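Local coordinates for protein ftsY (Mycoplasma mycoides, PDB 1ZU4) that acts as the SRP receptor FtsY, its NG fragment joining an N-terminal helical bundle to a domain of the P-loop GTPase family, at residues 59-62 / 63-67; 68-71 / 72-75. All coordinates share one frame; numbering follows the deposited sequence.

Contacts 1 and 2 follow one another along the chain, residues 59-67 and then 68-75, with their centres about 10 Å apart. Contact 1 covers the C-terminal end of helix 51-64 and the start of the connection after it, extended at Thr65 and Lys66; contact 2 finishes that connection and starts helix 71-87. Together they describe one helix ending and the next beginning within the SRP54-type helical bundle. Their centres lie about 30 and 33 Å from the centre of the chain, on the same side of it. A hydrogen bond from Lys66 N to Thr69 OG1 joins the two contacts within the connection.

Contact 1 of 2, residues 59-62 / 63-67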
ATOM      1  N   ASN A  59       3.092  -7.475  24.649  1.00 18.88           N
ATOM      2  CA  ASN A  59       3.002  -8.862  25.178  1.00 19.79           C
ATOM      3  C   ASN A  59       4.058  -9.786  24.614  1.00 18.94           C
ATOM      4  O   ASN A  59       4.668 -10.552  25.350  1.00 18.78           O
ATOM      5  CB  ASN A  59       1.619  -9.467  24.978  1.00 19.69           C
ATOM      6  CG  ASN A  59       0.601  -8.906  25.937  1.00 23.13           C
ATOM      7  OD1 ASN A  59      -0.607  -8.982  25.684  1.00 26.28           O
ATOM      8  ND2 ASN A  59       1.071  -8.309  27.023  1.00 22.02           N
ATOM      9  N   LEU A  60       4.278  -9.695  23.302  1.00 18.72           N
ATOM     10  CA  LEU A  60       5.397 -10.373  22.655  1.00 17.34           C
ATOM     11  C   LEU A  60       6.793 -10.037  23.210  1.00 17.87           C
ATOM     12  O   LEU A  60       7.587 -10.940  23.462  1.00 16.32           O
ATOM     13  CB  LEU A  60       5.345 -10.117  21.154  1.00 17.86           C
ATOM     14  CG  LEU A  60       4.332 -10.997  20.410  1.00 15.98           C
ATOM     15  CD1 LEU A  60       4.122 -10.445  19.012  1.00 17.10           C
ATOM     16  CD2 LEU A  60       4.761 -12.497  20.422  1.00 19.15           C
ATOM     17  N   VAL A  61       7.096  -8.742  23.373  1.00 16.81           N
ATOM     18  CA  VAL A  61       8.371  -8.324  23.981  1.00 16.41           C
ATOM     19  C   VAL A  61       8.454  -8.887  25.430  1.00 17.35           C
ATOM     20  O   VAL A  61       9.455  -9.456  25.834  1.00 17.27           O
ATOM     21  CB  VAL A  61       8.521  -6.800  24.039  1.00 15.88           C
ATOM     22  CG1 VAL A  61       9.781  -6.422  24.858  1.00 15.52           C
ATOM     23  CG2 VAL A  61       8.632  -6.183  22.619  1.00 16.61           C
ATOM     24  N   ARG A  62       7.355  -8.804  26.167  1.00 18.82           N
ATOM     25  CA  ARG A  62       7.327  -9.312  27.537  1.00 20.78           C
ATOM     26  C   ARG A  62       7.559 -10.825  27.559  1.00 22.00           C
ATOM     27  O   ARG A  62       8.238 -11.347  28.429  1.00 23.10           O
ATOM     28  CB  ARG A  62       6.023  -8.862  28.226  1.00 21.00           C
ATOM     29  CG  ARG A  62       5.770  -9.649  29.480  1.00 24.13           C
ATOM     30  CD  ARG A  62       5.096  -8.903  30.592  1.00 27.59           C
ATOM     31  NE  ARG A  62       4.291  -7.702  30.332  1.00 26.97           N
ATOM     32  CZ  ARG A  62       4.153  -6.775  31.285  1.00 24.50           C
ATOM     33  NH1 ARG A  62       4.806  -6.949  32.420  1.00 24.27           N
ATOM     34  NH2 ARG A  62       3.404  -5.682  31.124  1.00 22.85           N
ATOM     35  N   LYS A  63       7.047 -11.529  26.555  1.00 23.26           N
ATOM     36  CA  LYS A  63       7.234 -12.965  26.468  1.00 24.18           C
ATOM     37  C   LYS A  63       8.671 -13.389  26.165  1.00 23.26           C
ATOM     38  O   LYS A  63       9.155 -14.391  26.690  1.00 23.05           O
ATOM     39  CB  LYS A  63       6.309 -13.535  25.404  1.00 24.98           C
ATOM     40  CG  LYS A  63       6.172 -15.039  25.535  1.00 29.26           C
ATOM     41  CD  LYS A  63       4.727 -15.445  25.309  1.00 36.08           C
ATOM     42  CE  LYS A  63       4.493 -15.644  23.832  1.00 38.32           C
ATOM     43  NZ  LYS A  63       5.330 -16.802  23.377  1.00 41.29           N
ATOM     44  N   LYS A  64       9.328 -12.620  25.300  1.00 22.21           N
ATOM     45  CA  LYS A  64      10.698 -12.885  24.821  1.00 21.17           C
ATOM     46  C   LYS A  64      11.782 -12.505  25.833  1.00 20.84           C
ATOM     47  O   LYS A  64      12.973 -12.818  25.666  1.00 21.66           O
ATOM     48  CB  LYS A  64      10.907 -12.088  23.527  1.00 20.99           C
ATOM     49  CG  LYS A  64      10.146 -12.654  22.357  1.00 21.72           C
ATOM     50  CD  LYS A  64       9.959 -11.692  21.201  1.00 19.02           C
ATOM     51  CE  LYS A  64       8.775 -12.158  20.342  1.00 21.44           C
ATOM     52  NZ  LYS A  64       9.114 -13.375  19.514  1.00 23.09           N
ATOM     53  N   THR A  65      11.421 -11.797  26.887  1.00 19.90           N
ATOM     54  CA  THR A  65      12.499 -11.152  27.642  1.00 20.23           C
ATOM     55  C   THR A  65      12.408 -11.453  29.135  1.00 20.22           C
ATOM     56  O   THR A  65      11.395 -11.901  29.591  1.00 18.02           O
ATOM     57  CB  THR A  65      12.463  -9.616  27.475  1.00 20.07           C
ATOM     58  OG1 THR A  65      11.180  -9.134  27.818  1.00 17.92           O
ATOM     59  CG2 THR A  65      12.744  -9.162  26.017  1.00 20.33           C
ATOM     60  N   LYS A  66      13.460 -11.121  29.888  1.00 21.34           N
ATOM     61  CA  LYS A  66      13.449 -11.249  31.327  1.00 23.04           C
ATOM     62  C   LYS A  66      13.750  -9.875  31.924  1.00 25.40           C
ATOM     63  O   LYS A  66      14.207  -8.978  31.214  1.00 25.03           O
ATOM     64  CB  LYS A  66      14.479 -12.283  31.795  1.00 22.53           C
ATOM     65  CG  LYS A  66      14.252 -13.668  31.289  1.00 23.44           C
ATOM     66  CD  LYS A  66      12.856 -14.178  31.632  1.00 28.84           C
ATOM     67  CE  LYS A  66      12.759 -15.665  31.354  1.00 32.80           C
ATOM     68  NZ  LYS A  66      11.541 -16.248  31.935  1.00 32.69           N
ATOM     69  N   ARG A  67      13.495  -9.704  33.214  1.00 26.77           N
ATOM     70  CA  ARG A  67      13.792  -8.426  33.894  1.00 30.35           C
ATOM     71  C   ARG A  67      15.274  -8.020  33.767  1.00 30.75           C
ATOM     72  O   ARG A  67      15.581  -6.836  33.759  1.00 31.59           O
ATOM     73  CB  ARG A  67      13.422  -8.514  35.379  1.00 30.66           C
ATOM     74  CG  ARG A  67      14.315  -9.507  36.107  1.00 35.69           C
ATOM     75  CD  ARG A  67      14.048  -9.669  37.603  1.00 43.02           C
ATOM     76  NE  ARG A  67      14.624 -10.941  38.058  1.00 48.41           N
ATOM     77  CZ  ARG A  67      15.935 -11.217  38.103  1.00 52.17           C
ATOM     78  NH1 ARG A  67      16.853 -10.309  37.746  1.00 53.35           N
ATOM     79  NH2 ARG A  67      16.334 -12.413  38.522  1.00 52.36           N
TER
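Lys64 lays its aliphatic chain alongside Leu60, one helical turn earlier, with CE 4.0 Å from Leu60 CD2. The two side chains run side by side and point the same way. CG of Lys64 also passes 3.3 Å from Leu60 O, the carbonyl that accepts from Lys64 N at 3.0 Å. This bond and the one from Lys63 N to Asn59 O (2.8 Å) are the i to i+4 pattern of an alpha helix. Lys64 N makes a second, weak bond to Val61 O, with an N-H...O angle of 121°.

Val61 O has a closer partner in the hydroxyl of Thr65, which donates from OG1 at 2.6 Å. The donor stands above the carbonyl plane, 36° out of it, rather than on a lone pair. A chi1 of 54° sets OG1 between the backbone N and carbonyl carbon of Thr65, and from there it turns back to the helix that the backbone is leaving. This marks the C-terminal end of helix 51-64, a loop hydroxyl bonding to the carbonyl four residues earlier. CG2 of Thr65 meets Val61 CG1 at 4.2 Å.

The charged ends reach neighbouring helices: Lys64 NZ forms a salt bridge with Glu80 and a hydrogen bond with Gln84, both of helix 71-87, while Arg62 NH1 pairs with Asp34. Val61 and Thr65, both buried, lie between helix 34-46, at Phe37, and helix 71-87, at Ser81 and Ala77 respectively.

Contact 2 of 2, residues 68-71 / 72-75; sequences DTSF and ENIK
The backbone passes from an extended Ser70 into helical values at Phe71, and the first i to i+4 bonds follow, Ile74 N to Ser70 O at 3.2 Å and Lys75 N to Phe71 O. Ser70 is the N-cap. Its OG accepts from Asn73 N at 3.2 Å with an N-H...O angle of 151°, straighter than the weak bond that the same amide makes to Ser70 O. With chi1 at 57°, OG sits between the backbone N and carbonyl carbon of its own residue, within range of that amide. A water receives hydrogen bonds from Asn73 ND2, at 2.7 Å, and from Ser70 N, closing a bridge beside the cap.

Thr69 lies across Asn73 at about a right angle, in a short approach that puts its CG2 at 3.2 Å from Asn73 CB. Beside this, CD1 of Ile74 comes 3.2 Å from Ser70 O and packs against Thr69 CG2. The Phe71 ring and the extended chain of Lys75 also cross at about a right angle, CE of the lysine lying obliquely to the ring at 3.6 Å from CE2. Beyond the ring, the ammonium of Lys75 has two partners: NZ makes a salt bridge of 3.0 Å to Glu72 OE2 and a hydrogen bond to the carbonyl oxygen of Phe312. Phe71 and Ile74 also touch Tyr29 and Phe36.

The chemistry is that of a serine-capped helix start: OG satisfies an amide of the first turn, which lacks a preceding helical turn to supply an i to i+4 acceptor, and the carboxylate of Glu72, also in that turn, would probably interact favourably with the partial positive charge of the helix N-terminus.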
ATOM      1  N   ASP A  68      16.168  -9.017  33.706  1.00 31.80           N
ATOM      2  CA  ASP A  68      17.623  -8.825  33.568  1.00 33.61           C
ATOM      3  C   ASP A  68      18.139  -8.706  32.136  1.00 33.69           C
ATOM      4  O   ASP A  68      19.355  -8.580  31.914  1.00 34.56           O
ATOM      5  CB  ASP A  68      18.351 -10.008  34.203  1.00 34.71           C
ATOM      6  CG  ASP A  68      17.909 -11.369  33.612  1.00 37.96           C
ATOM      7  OD1 ASP A  68      16.937 -11.978  34.149  1.00 42.44           O
ATOM      8  OD2 ASP A  68      18.551 -11.841  32.625  1.00 40.73           O
ATOM      9  N   THR A  69      17.247  -8.773  31.151  1.00 33.43           N
ATOM     10  CA  THR A  69      17.653  -8.607  29.761  1.00 33.09           C
ATOM     11  C   THR A  69      18.389  -7.228  29.609  1.00 32.06           C
ATOM     12  O   THR A  69      17.991  -6.211  30.202  1.00 31.14           O
ATOM     13  CB  THR A  69      16.435  -8.860  28.777  1.00 33.13           C
ATOM     14  OG1 THR A  69      16.000 -10.238  28.896  1.00 35.89           O
ATOM     15  CG2 THR A  69      16.796  -8.626  27.333  1.00 33.93           C
ATOM     16  N   SER A  70      19.507  -7.236  28.884  1.00 31.46           N
ATOM     17  CA  SER A  70      20.238  -6.011  28.569  1.00 30.97           C
ATOM     18  C   SER A  70      19.337  -5.189  27.683  1.00 30.04           C
ATOM     19  O   SER A  70      18.535  -5.766  26.963  1.00 30.35           O
ATOM     20  CB  SER A  70      21.491  -6.348  27.777  1.00 30.97           C
ATOM     21  OG  SER A  70      21.141  -7.061  26.598  1.00 31.61           O
ATOM     22  N   PHE A  71      19.483  -3.864  27.685  1.00 28.99           N
ATOM     23  CA  PHE A  71      18.661  -3.044  26.788  1.00 27.61           C
ATOM     24  C   PHE A  71      18.846  -3.354  25.300  1.00 27.22           C
ATOM     25  O   PHE A  71      17.953  -3.120  24.491  1.00 26.17           O
ATOM     26  CB  PHE A  71      18.812  -1.549  27.069  1.00 26.70           C
ATOM     27  CG  PHE A  71      17.732  -0.720  26.438  1.00 25.33           C
ATOM     28  CD1 PHE A  71      16.412  -0.780  26.910  1.00 22.76           C
ATOM     29  CD2 PHE A  71      18.013   0.098  25.360  1.00 23.08           C
ATOM     30  CE1 PHE A  71      15.417  -0.022  26.332  1.00 19.49           C
ATOM     31  CE2 PHE A  71      16.996   0.823  24.780  1.00 23.12           C
ATOM     32  CZ  PHE A  71      15.720   0.775  25.275  1.00 21.01           C
ATOM     33  N   GLU A  72      19.996  -3.888  24.945  1.00 28.14           N
ATOM     34  CA  GLU A  72      20.259  -4.318  23.570  1.00 29.57           C
ATOM     35  C   GLU A  72      19.379  -5.502  23.168  1.00 28.53           C
ATOM     36  O   GLU A  72      18.888  -5.600  22.031  1.00 29.17           O
ATOM     37  CB  GLU A  72      21.741  -4.717  23.413  1.00 30.58           C
ATOM     38  CG  GLU A  72      22.702  -3.556  23.191  1.00 34.79           C
ATOM     39  CD  GLU A  72      22.501  -2.889  21.837  1.00 41.89           C
ATOM     40  OE1 GLU A  72      22.908  -3.498  20.802  1.00 44.65           O
ATOM     41  OE2 GLU A  72      21.937  -1.757  21.817  1.00 42.43           O
ATOM     42  N   ASN A  73      19.196  -6.421  24.094  1.00 28.36           N
ATOM     43  CA  ASN A  73      18.357  -7.574  23.838  1.00 27.51           C
ATOM     44  C   ASN A  73      16.871  -7.232  23.859  1.00 26.09           C
ATOM     45  O   ASN A  73      16.083  -7.925  23.225  1.00 25.71           O
ATOM     46  CB  ASN A  73      18.728  -8.737  24.768  1.00 27.92           C
ATOM     47  CG  ASN A  73      19.985  -9.515  24.276  1.00 30.20           C
ATOM     48  OD1 ASN A  73      20.256  -9.598  23.069  1.00 34.15           O
ATOM     49  ND2 ASN A  73      20.733 -10.078  25.211  1.00 30.21           N
ATOM     50  N   ILE A  74      16.486  -6.149  24.549  1.00 25.10           N
ATOM     51  CA  ILE A  74      15.066  -5.708  24.517  1.00 23.92           C
ATOM     52  C   ILE A  74      14.733  -5.188  23.104  1.00 23.85           C
ATOM     53  O   ILE A  74      13.669  -5.492  22.536  1.00 22.04           O
ATOM     54  CB  ILE A  74      14.753  -4.629  25.539  1.00 24.20           C
ATOM     55  CG1 ILE A  74      14.455  -5.248  26.904  1.00 23.01           C
ATOM     56  CG2 ILE A  74      13.476  -3.851  25.150  1.00 24.05           C
ATOM     57  CD1 ILE A  74      15.531  -5.112  27.817  1.00 25.42           C
ATOM     58  N   LYS A  75      15.674  -4.414  22.558  1.00 22.99           N
ATOM     59  CA  LYS A  75      15.581  -3.876  21.204  1.00 22.80           C
ATOM     60  C   LYS A  75      15.439  -4.995  20.184  1.00 21.64           C
ATOM     61  O   LYS A  75      14.639  -4.890  19.263  1.00 21.49           O
ATOM     62  CB  LYS A  75      16.830  -3.069  20.865  1.00 23.09           C
ATOM     63  CG  LYS A  75      16.999  -1.754  21.529  1.00 24.06           C
ATOM     64  CD  LYS A  75      18.501  -1.374  21.433  1.00 28.44           C
ATOM     65  CE  LYS A  75      18.697   0.113  21.698  1.00 28.01           C
ATOM     66  NZ  LYS A  75      20.061   0.528  21.323  1.00 26.07           N
TER
HETATM   67  O   HOH W   1      20.503 -10.099  27.930  1.00 40.96           O